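Local coordinates for arginine kinase (Anthopleura japonica, PDB 4RF6), which catalyses the reversible transfer of a phosphoryl group from ATP to L-arginine, giving phosphoarginine and ADP, as a monomer with two tandem phosphagen kinase repeats, at residues A[14-20]-A[58-62]; A[127-132]-A[240-246]; A[370-374]-A[390-395]; A[476-480]-A[711-715]. One frame throughout, in Å; residues are numbered along the deposited sequence.

Contact 1. Residues A[14-20]-A[58-62]; sequences KSKNAFP and WDCIN
The side chain of Lys14 leaves with CG trans to its backbone N (chi1 -179°) and runs extended along the indole of Trp58, until a bend at the last torsion (chi4 100°) turns NZ toward Asp59. The contact lies in the small N-terminal domain of the first phosphagen kinase repeat, where the Schellman motif and type I turn that finish helix 7-14 pack on helix 57-66. Lysine suits this place because its long aliphatic part can cover a ring while its amine still finds a charge. CB of Lys14 sits 3.7 Å from the centroid of the six-membered ring of Trp58, a CH-pi contact over the face. At the far end, NZ of Lys14 forms a salt bridge with OD1 of Asp59 (2.9 Å), approaching from above the carboxylate plane, while OD2 of Asp59 is held by Thr56 N. CD1 of Ile61 lies over the opposite face of the indole and also meets CG of Pro20 at 4.0 Å. Ile61 lies close to Val74, which probably binds substrate, so the packing adjoins that presumed site. Pro20 reaches the indole with CB 3.8 Å from CH2 of Trp58, and Phe43 adds an aromatic neighbour. Asn17 takes the positive phi of the Schellman motif, which asparagine tolerates better than most residues other than glycine, and sends ND2 to Lys47 O; its OD1 and the backbone N of Trp58 share a bridging water. The polar edge of the buried indole is satisfied: NE1 of Trp58 donates to O of Ala18 at 3.0 Å and 146°, with that oxygen almost in the ring plane.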
# COMPACT_ATOMS: atom_id res chain seq x y z
N LYS A 14 33.75 -27.99 -19.90
CA LYS A 14 34.40 -27.55 -18.66
C LYS A 14 35.40 -28.58 -18.14
O LYS A 14 36.51 -28.22 -17.73
CB LYS A 14 33.36 -27.22 -17.59
CG LYS A 14 33.96 -26.74 -16.27
CD LYS A 14 32.90 -26.24 -15.32
CE LYS A 14 33.50 -25.82 -13.98
NZ LYS A 14 33.67 -24.35 -13.86
N SER A 15 35.03 -29.85 -18.17
CA SER A 15 35.91 -30.91 -17.68
C SER A 15 37.15 -31.07 -18.55
O SER A 15 38.15 -31.64 -18.11
CB SER A 15 35.15 -32.24 -17.60
OG SER A 15 34.68 -32.63 -18.88
N LYS A 16 37.08 -30.57 -19.79
CA LYS A 16 38.22 -30.62 -20.71
C LYS A 16 38.95 -29.29 -20.74
O LYS A 16 40.00 -29.17 -21.39
CB LYS A 16 37.75 -31.00 -22.11
CG LYS A 16 37.39 -32.46 -22.27
CD LYS A 16 36.93 -32.77 -23.69
CE LYS A 16 35.54 -33.38 -23.70
NZ LYS A 16 35.02 -33.62 -25.08
N ASN A 17 38.39 -28.31 -20.05
CA ASN A 17 38.91 -26.94 -20.06
C ASN A 17 39.07 -26.44 -21.49
O ASN A 17 40.08 -25.82 -21.84
CB ASN A 17 40.24 -26.86 -19.30
CG ASN A 17 40.53 -25.47 -18.76
OD1 ASN A 17 39.61 -24.70 -18.48
ND2 ASN A 17 41.81 -25.16 -18.60
N ALA A 18 38.07 -26.72 -22.32
CA ALA A 18 38.09 -26.33 -23.72
C ALA A 18 37.12 -25.17 -23.94
O ALA A 18 36.22 -24.94 -23.12
CB ALA A 18 37.71 -27.52 -24.59
N PHE A 19 37.31 -24.44 -25.04
CA PHE A 19 36.43 -23.33 -25.38
C PHE A 19 34.99 -23.81 -25.45
O PHE A 19 34.71 -24.86 -26.02
CB PHE A 19 36.86 -22.70 -26.71
CG PHE A 19 36.05 -21.50 -27.10
CD1 PHE A 19 34.93 -21.63 -27.91
CD2 PHE A 19 36.41 -20.24 -26.65
CE1 PHE A 19 34.18 -20.53 -28.27
CE2 PHE A 19 35.66 -19.12 -27.01
CZ PHE A 19 34.55 -19.28 -27.81
N PRO A 20 34.06 -23.05 -24.84
CA PRO A 20 32.66 -23.50 -24.85
C PRO A 20 32.01 -23.29 -26.21
O PRO A 20 31.45 -22.22 -26.47
CB PRO A 20 32.00 -22.62 -23.78
CG PRO A 20 32.81 -21.37 -23.78
CD PRO A 20 34.23 -21.78 -24.11
N TRP A 58 36.58 -20.74 -16.31
CA TRP A 58 35.41 -21.59 -16.52
C TRP A 58 34.38 -21.44 -15.40
O TRP A 58 33.18 -21.43 -15.67
CB TRP A 58 35.82 -23.06 -16.67
CG TRP A 58 35.58 -23.56 -18.06
CD1 TRP A 58 36.53 -23.87 -19.00
CD2 TRP A 58 34.31 -23.76 -18.68
NE1 TRP A 58 35.92 -24.28 -20.16
CE2 TRP A 58 34.56 -24.22 -19.99
CE3 TRP A 58 32.99 -23.61 -18.26
CZ2 TRP A 58 33.52 -24.53 -20.88
CZ3 TRP A 58 31.97 -23.92 -19.14
CH2 TRP A 58 32.24 -24.37 -20.43
N ASP A 59 34.85 -21.32 -14.16
CA ASP A 59 33.95 -21.09 -13.03
C ASP A 59 33.14 -19.82 -13.26
O ASP A 59 31.95 -19.75 -12.94
CB ASP A 59 34.74 -20.95 -11.72
CG ASP A 59 35.35 -22.26 -11.26
OD1 ASP A 59 34.68 -23.30 -11.39
OD2 ASP A 59 36.49 -22.23 -10.77
N CYS A 60 33.80 -18.81 -13.82
CA CYS A 60 33.17 -17.52 -14.04
C CYS A 60 32.17 -17.52 -15.19
O CYS A 60 31.13 -16.88 -15.11
CB CYS A 60 34.24 -16.45 -14.28
SG CYS A 60 35.14 -16.02 -12.78
N ILE A 61 32.48 -18.25 -16.25
CA ILE A 61 31.64 -18.22 -17.44
C ILE A 61 30.59 -19.32 -17.46
O ILE A 61 29.75 -19.36 -18.36
CB ILE A 61 32.47 -18.35 -18.74
CG1 ILE A 61 33.11 -19.75 -18.82
CG2 ILE A 61 33.53 -17.25 -18.82
CD1 ILE A 61 33.77 -20.04 -20.15
N ASN A 62 30.62 -20.21 -16.46
CA ASN A 62 29.79 -21.41 -16.50
C ASN A 62 28.29 -21.15 -16.70
O ASN A 62 27.64 -21.83 -17.50
CB ASN A 62 29.99 -22.29 -15.27
CG ASN A 62 29.35 -23.65 -15.41
OD1 ASN A 62 29.60 -24.37 -16.39
ND2 ASN A 62 28.48 -24.01 -14.46
O HOH W 1 39.42 -22.16 -17.05

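Contact 2. Residues A[127-132]-A[240-246]; sequences IRSTRI and MEKGSDI
Thr130 meets both Gly243 and Ile246, because its chi1 of -64° places OG1 beside the backbone N and CG2 trans to it. OG1 of Thr130 donates to O of Gly243 (3.0 Å), and CG2 packs 3.7 Å from CB of Ile246. A beta-branched residue with a hydroxyl thus serves a polar and an apolar partner. Beyond it, the side chains of Ile132 and Ile246 cross at about a right angle, CD1 of Ile132 lying 3.7 Å from CG1 of Ile246; CD1 of Ile127 touches CB of Ser244. On the other face of the strands, Arg131 is extended from CG to NE and its CG lies 4.0 Å from CB of Met240; chi1 of 71° and a bend at chi2 lead the thioether away from that arginine. Lys242 curls at its last torsion, and a water links its NZ to O of Arg128. That carbonyl also accepts from N of Gly243 (2.9 Å), at a position whose backbone angles call for glycine. Thr130 and Glu241 form the hydrogen-bonded antiparallel pair. Arg128 and Ser129 both face His291 in a classic beta bulge. These strands belong to the antiparallel sheet of the phosphagen kinase catalytic domain, and residues 129-132 lie in its predicted ATP site.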
# COMPACT_ATOMS: atom_id res chain seq x y z
N ILE A 127 2.03 9.00 -7.04
CA ILE A 127 3.04 8.01 -6.69
C ILE A 127 2.45 6.98 -5.73
O ILE A 127 1.73 7.33 -4.79
CB ILE A 127 4.29 8.69 -6.09
CG1 ILE A 127 4.92 9.65 -7.12
CG2 ILE A 127 5.31 7.66 -5.63
CD1 ILE A 127 6.05 10.51 -6.56
N ARG A 128 2.73 5.70 -5.98
CA ARG A 128 2.12 4.63 -5.20
C ARG A 128 3.10 3.98 -4.24
O ARG A 128 2.72 3.57 -3.13
CB ARG A 128 1.49 3.59 -6.13
CG ARG A 128 0.27 4.13 -6.86
CD ARG A 128 -0.33 3.10 -7.81
NE ARG A 128 -1.60 3.58 -8.35
CZ ARG A 128 -2.52 2.80 -8.91
NH1 ARG A 128 -2.31 1.49 -9.01
NH2 ARG A 128 -3.64 3.33 -9.38
N SER A 129 4.36 3.88 -4.65
CA SER A 129 5.36 3.21 -3.82
C SER A 129 6.78 3.59 -4.21
O SER A 129 7.03 4.01 -5.34
CB SER A 129 5.18 1.69 -3.90
OG SER A 129 5.34 1.23 -5.23
N THR A 130 7.70 3.42 -3.26
CA THR A 130 9.09 3.80 -3.44
C THR A 130 9.96 2.69 -2.85
O THR A 130 9.65 2.15 -1.78
CB THR A 130 9.38 5.14 -2.74
OG1 THR A 130 8.61 6.18 -3.37
CG2 THR A 130 10.86 5.50 -2.83
N ARG A 131 11.05 2.35 -3.54
CA ARG A 131 11.89 1.23 -3.15
C ARG A 131 13.34 1.50 -3.54
O ARG A 131 13.61 1.95 -4.65
CB ARG A 131 11.40 -0.05 -3.85
CG ARG A 131 12.18 -1.32 -3.53
CD ARG A 131 11.59 -2.51 -4.30
NE ARG A 131 12.28 -3.77 -4.04
CZ ARG A 131 13.35 -4.21 -4.70
NH1 ARG A 131 13.89 -5.37 -4.38
NH2 ARG A 131 13.90 -3.48 -5.66
N ILE A 132 14.26 1.26 -2.61
CA ILE A 132 15.68 1.37 -2.92
C ILE A 132 16.42 0.13 -2.40
O ILE A 132 16.27 -0.25 -1.24
CB ILE A 132 16.33 2.65 -2.36
CG1 ILE A 132 15.52 3.89 -2.77
CG2 ILE A 132 17.77 2.78 -2.86
CD1 ILE A 132 16.09 5.20 -2.25
N MET A 240 11.90 0.20 1.70
CA MET A 240 10.71 0.39 0.88
C MET A 240 9.48 0.75 1.69
O MET A 240 9.35 0.38 2.86
CB MET A 240 10.43 -0.87 0.04
CG MET A 240 9.93 -2.07 0.84
SD MET A 240 11.19 -2.77 1.91
CE MET A 240 10.31 -4.16 2.65
N GLU A 241 8.55 1.46 1.05
CA GLU A 241 7.28 1.78 1.68
C GLU A 241 6.32 2.25 0.61
O GLU A 241 6.71 2.52 -0.53
CB GLU A 241 7.47 2.85 2.76
CG GLU A 241 7.90 4.21 2.21
CD GLU A 241 8.42 5.14 3.29
OE1 GLU A 241 8.17 6.36 3.21
OE2 GLU A 241 9.10 4.64 4.21
N LYS A 242 5.04 2.34 0.96
CA LYS A 242 4.07 2.94 0.05
C LYS A 242 4.26 4.45 0.06
O LYS A 242 4.84 5.00 1.01
CB LYS A 242 2.64 2.54 0.44
CG LYS A 242 2.30 1.10 0.08
CD LYS A 242 0.84 0.76 0.39
CE LYS A 242 0.53 -0.70 0.09
NZ LYS A 242 0.73 -1.03 -1.35
N GLY A 243 3.79 5.12 -0.98
CA GLY A 243 3.91 6.57 -1.05
C GLY A 243 5.15 7.03 -1.78
O GLY A 243 5.78 6.26 -2.51
N SER A 244 5.52 8.29 -1.57
CA SER A 244 6.50 8.97 -2.42
C SER A 244 7.80 9.37 -1.72
O SER A 244 8.71 9.89 -2.36
CB SER A 244 5.85 10.24 -2.98
OG SER A 244 5.36 11.05 -1.92
N ASP A 245 7.88 9.15 -0.41
CA ASP A 245 8.95 9.75 0.39
C ASP A 245 10.32 9.07 0.19
O ASP A 245 10.84 8.42 1.10
CB ASP A 245 8.56 9.76 1.87
CG ASP A 245 9.32 10.79 2.67
OD1 ASP A 245 10.35 11.30 2.18
OD2 ASP A 245 8.89 11.07 3.81
N ILE A 246 10.90 9.23 -0.99
CA ILE A 246 12.19 8.60 -1.29
C ILE A 246 13.30 9.12 -0.38
O ILE A 246 14.28 8.41 -0.13
CB ILE A 246 12.57 8.76 -2.80
CG1 ILE A 246 13.80 7.91 -3.13
CG2 ILE A 246 12.80 10.22 -3.16
CD1 ILE A 246 14.16 7.91 -4.61
O HOH W 2 0.86 1.24 -3.19

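Contact 3. Residues A[370-374]-A[390-395]; sequences RSVFP and LTPELF
The 370-374 loop, following helix 344-370, passes the start of helix 392-398 with CA of Phe373 and CA of Pro392 6.2 Å apart. Phe373 has the largest share of the contact, with Phe395 next; the trans chi1 of Phe373 (-171°) swings its ring into the corner between Leu390, Pro392 and Phe395. CG of Pro392 stands 3.9 Å from the ring centroid of Phe373, over one face, whereas CD of Pro374 lies over the opposite face toward the rim. The edge of Phe373 is turned to the face of Phe395 in an offset edge-to-face pair, planes at 86° and centroids 5.6 Å apart. Elsewhere along its edge, and in the ring plane, O of Leu390 lies 3.3 Å from CZ of Phe373. The ring of Phe395 receives CA of Phe373 and CD of Pro374 over its face, while O of Arg370 approaches its edge. Thr391 suits the N-cap: its OG1 accepts from N of Leu394 at 2.9 Å, fixing the first helical turn that presents Pro392 and Phe395. The adhesion is therefore apolar, with aromatic and proline C-H groups meeting ring faces; its specificity probably rests on shape and ring orientation, at the entry to the second repeat.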
# COMPACT_ATOMS: atom_id res chain seq x y z
N ARG A 370 -9.06 20.16 -15.92
CA ARG A 370 -9.91 20.57 -14.80
C ARG A 370 -10.20 22.07 -14.81
O ARG A 370 -11.03 22.56 -14.05
CB ARG A 370 -9.27 20.17 -13.46
CG ARG A 370 -9.16 18.67 -13.22
CD ARG A 370 -8.78 18.35 -11.78
NE ARG A 370 -9.08 16.96 -11.44
CZ ARG A 370 -9.06 16.45 -10.21
NH1 ARG A 370 -8.74 17.22 -9.17
NH2 ARG A 370 -9.35 15.18 -10.01
N SER A 371 -9.52 22.80 -15.70
CA SER A 371 -9.66 24.25 -15.77
C SER A 371 -10.99 24.66 -16.40
O SER A 371 -11.36 25.84 -16.40
CB SER A 371 -8.53 24.85 -16.61
OG SER A 371 -8.61 24.40 -17.95
N VAL A 372 -11.72 23.67 -16.92
CA VAL A 372 -12.92 23.91 -17.70
C VAL A 372 -14.13 23.18 -17.09
O VAL A 372 -13.97 22.10 -16.52
CB VAL A 372 -12.68 23.46 -19.16
CG1 VAL A 372 -13.95 22.96 -19.83
CG2 VAL A 372 -12.05 24.60 -19.95
N PHE A 373 -15.32 23.78 -17.19
CA PHE A 373 -16.55 23.15 -16.73
C PHE A 373 -16.69 21.74 -17.31
O PHE A 373 -16.51 21.54 -18.51
CB PHE A 373 -17.76 23.99 -17.12
CG PHE A 373 -19.05 23.53 -16.51
CD1 PHE A 373 -19.44 24.00 -15.26
CD2 PHE A 373 -19.88 22.63 -17.17
CE1 PHE A 373 -20.62 23.58 -14.68
CE2 PHE A 373 -21.06 22.21 -16.61
CZ PHE A 373 -21.43 22.68 -15.35
N PRO A 374 -17.02 20.76 -16.46
CA PRO A 374 -17.13 19.37 -16.90
C PRO A 374 -18.25 19.21 -17.93
O PRO A 374 -19.42 19.14 -17.55
CB PRO A 374 -17.50 18.62 -15.61
CG PRO A 374 -17.15 19.56 -14.48
CD PRO A 374 -17.36 20.93 -15.03
N LEU A 390 -24.35 22.28 -9.65
CA LEU A 390 -23.11 22.87 -10.15
C LEU A 390 -23.33 23.65 -11.44
O LEU A 390 -23.16 23.11 -12.54
CB LEU A 390 -22.02 21.82 -10.35
CG LEU A 390 -20.63 22.40 -10.64
CD1 LEU A 390 -20.02 22.96 -9.37
CD2 LEU A 390 -19.69 21.40 -11.28
N THR A 391 -23.70 24.92 -11.32
CA THR A 391 -23.79 25.80 -12.47
C THR A 391 -22.38 26.21 -12.89
O THR A 391 -21.45 26.14 -12.08
CB THR A 391 -24.60 27.06 -12.13
OG1 THR A 391 -23.77 27.97 -11.42
CG2 THR A 391 -25.80 26.69 -11.28
N PRO A 392 -22.20 26.62 -14.16
CA PRO A 392 -20.89 27.11 -14.60
C PRO A 392 -20.41 28.36 -13.85
O PRO A 392 -19.21 28.50 -13.63
CB PRO A 392 -21.12 27.42 -16.08
CG PRO A 392 -22.19 26.46 -16.49
CD PRO A 392 -23.11 26.38 -15.30
N GLU A 393 -21.33 29.25 -13.47
CA GLU A 393 -20.96 30.43 -12.69
C GLU A 393 -20.43 30.01 -11.33
O GLU A 393 -19.41 30.52 -10.85
CB GLU A 393 -22.16 31.36 -12.50
CG GLU A 393 -22.91 31.71 -13.77
CD GLU A 393 -23.90 30.63 -14.18
OE1 GLU A 393 -24.04 30.39 -15.39
OE2 GLU A 393 -24.53 30.03 -13.28
N LEU A 394 -21.15 29.08 -10.69
CA LEU A 394 -20.73 28.54 -9.40
C LEU A 394 -19.38 27.86 -9.56
O LEU A 394 -18.48 28.04 -8.73
CB LEU A 394 -21.79 27.55 -8.89
CG LEU A 394 -21.76 27.06 -7.45
CD1 LEU A 394 -23.16 26.70 -7.00
CD2 LEU A 394 -20.87 25.85 -7.29
N PHE A 395 -19.23 27.08 -10.63
CA PHE A 395 -17.97 26.42 -10.94
C PHE A 395 -16.84 27.44 -11.06
O PHE A 395 -15.76 27.26 -10.49
CB PHE A 395 -18.09 25.62 -12.24
CG PHE A 395 -16.81 24.94 -12.65
CD1 PHE A 395 -16.35 23.81 -11.97
CD2 PHE A 395 -16.06 25.42 -13.72
CE1 PHE A 395 -15.18 23.18 -12.34
CE2 PHE A 395 -14.89 24.79 -14.10
CZ PHE A 395 -14.44 23.67 -13.41

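Contact 4. Residues A[476-480]-A[711-715]; sequences GTYIR and LEIEK
Tyr478 and Ile479 lean on Leu711 where the last helix, 696-714, covers the start of strand 479-488, a central strand of the antiparallel sheet in the second phosphagen kinase catalytic domain. The apolar contacts come first. The two methyls of Leu711 divide the work: CD2 lies 3.5 Å from CB of Tyr478, and CD1 meets CD1 of Ile479 at 3.7 Å, the side chains of Ile479 and Leu711 crossing at about a right angle. A branched leucine can thus fill both sites from one helical position. Next come the aliphatic stems of charged residues. With chi1 at -55°, one side of the Tyr478 ring rests obliquely on Glu714 and Lys715, while CG2 of Thr477 lies toward the rim on the other side. Glu714 bends at chi2, so that its methylene serves the ring while its carboxylate accepts from Lys648 N and Ala649 N at the start of helix 647-651. The polar bonds fix the backbone instead: Asp473 accepts from the N-H groups of Tyr478 and Ile479. On the ring itself, CE2 of Tyr478 lies 3.7 Å from CG of Glu714, and CE1 of Tyr478 lies 3.4 Å from CG of Lys715.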
# COMPACT_ATOMS: atom_id res chain seq x y z
N GLY A 476 -38.31 -13.19 20.70
CA GLY A 476 -37.82 -13.12 19.33
C GLY A 476 -38.80 -13.68 18.32
O GLY A 476 -38.42 -14.08 17.22
N THR A 477 -40.07 -13.70 18.70
CA THR A 477 -41.14 -14.22 17.85
C THR A 477 -41.26 -13.37 16.58
O THR A 477 -41.46 -13.89 15.48
CB THR A 477 -42.49 -14.20 18.59
OG1 THR A 477 -42.36 -14.92 19.83
CG2 THR A 477 -43.59 -14.83 17.75
N TYR A 478 -41.12 -12.06 16.76
CA TYR A 478 -41.28 -11.11 15.67
C TYR A 478 -39.97 -10.40 15.34
O TYR A 478 -39.60 -10.27 14.16
CB TYR A 478 -42.38 -10.10 16.01
CG TYR A 478 -43.69 -10.76 16.36
CD1 TYR A 478 -44.08 -10.92 17.68
CD2 TYR A 478 -44.53 -11.24 15.36
CE1 TYR A 478 -45.27 -11.54 18.00
CE2 TYR A 478 -45.72 -11.86 15.67
CZ TYR A 478 -46.09 -12.00 16.99
OH TYR A 478 -47.28 -12.62 17.29
N ILE A 479 -39.26 -9.95 16.37
CA ILE A 479 -38.00 -9.25 16.17
C ILE A 479 -36.82 -10.22 16.23
O ILE A 479 -36.51 -10.77 17.28
CB ILE A 479 -37.80 -8.11 17.17
CG1 ILE A 479 -38.97 -7.13 17.10
CG2 ILE A 479 -36.49 -7.38 16.88
CD1 ILE A 479 -39.01 -6.09 18.22
N ARG A 480 -36.16 -10.41 15.08
CA ARG A 480 -35.10 -11.41 14.97
C ARG A 480 -33.71 -10.86 15.32
O ARG A 480 -32.89 -11.58 15.90
CB ARG A 480 -35.09 -12.03 13.58
CG ARG A 480 -36.42 -12.66 13.17
CD ARG A 480 -36.50 -14.15 13.49
NE ARG A 480 -36.59 -14.45 14.92
CZ ARG A 480 -35.81 -15.32 15.55
NH1 ARG A 480 -35.96 -15.53 16.86
NH2 ARG A 480 -34.87 -15.97 14.89
N LEU A 711 -45.48 -3.78 16.38
CA LEU A 711 -45.64 -5.00 17.17
C LEU A 711 -47.04 -5.13 17.73
O LEU A 711 -47.60 -6.24 17.79
CB LEU A 711 -44.62 -5.06 18.30
CG LEU A 711 -43.31 -5.77 17.97
CD1 LEU A 711 -42.54 -6.11 19.23
CD2 LEU A 711 -43.61 -7.02 17.18
N GLU A 712 -47.61 -4.01 18.16
CA GLU A 712 -48.95 -4.01 18.76
C GLU A 712 -50.01 -4.49 17.77
O GLU A 712 -51.01 -5.09 18.16
CB GLU A 712 -49.29 -2.63 19.34
CG GLU A 712 -48.76 -2.41 20.76
CD GLU A 712 -48.52 -0.94 21.09
OE1 GLU A 712 -48.68 -0.08 20.19
OE2 GLU A 712 -48.18 -0.65 22.26
N ILE A 713 -49.79 -4.21 16.49
CA ILE A 713 -50.68 -4.67 15.43
C ILE A 713 -50.42 -6.14 15.08
O ILE A 713 -51.35 -6.93 14.90
CB ILE A 713 -50.59 -3.77 14.18
CG1 ILE A 713 -51.10 -2.36 14.50
CG2 ILE A 713 -51.37 -4.37 13.01
CD1 ILE A 713 -50.97 -1.37 13.35
N GLU A 714 -49.14 -6.52 15.01
CA GLU A 714 -48.80 -7.91 14.71
C GLU A 714 -49.20 -8.87 15.83
O GLU A 714 -49.27 -10.08 15.62
CB GLU A 714 -47.30 -8.04 14.42
CG GLU A 714 -46.95 -9.15 13.44
CD GLU A 714 -47.50 -8.89 12.05
OE1 GLU A 714 -47.82 -9.87 11.35
OE2 GLU A 714 -47.61 -7.71 11.66
N LYS A 715 -49.47 -8.32 17.01
CA LYS A 715 -49.76 -9.12 18.20
C LYS A 715 -51.23 -9.09 18.65
O LYS A 715 -51.62 -9.86 19.53
CB LYS A 715 -48.86 -8.70 19.36
CG LYS A 715 -47.55 -9.47 19.47
CD LYS A 715 -46.58 -8.78 20.41
CE LYS A 715 -47.30 -8.30 21.66
NZ LYS A 715 -46.38 -7.67 22.65

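Contact 2 lies nearest the chain's centre, in the catalytic sheet of the first repeat; contact 4, though far out, is locally buried, whereas the other three are partly buried. Contacts 2 and 4 involve corresponding strands, 127-136 and 479-488, of the two eight-stranded sheets, but contact 2 is strand on strand, with backbone bonds and a predicted nucleotide site, while contact 4 is strand on terminal helix, with methyls and methylenes. Contacts 1 and 3 both seat a loop bearing a Phe-Pro pair on a helix in a small N-terminal domain. A salt bridge, an indole N-H bond to a carbonyl and a water serve the former, whereas rings and prolines supply the latter.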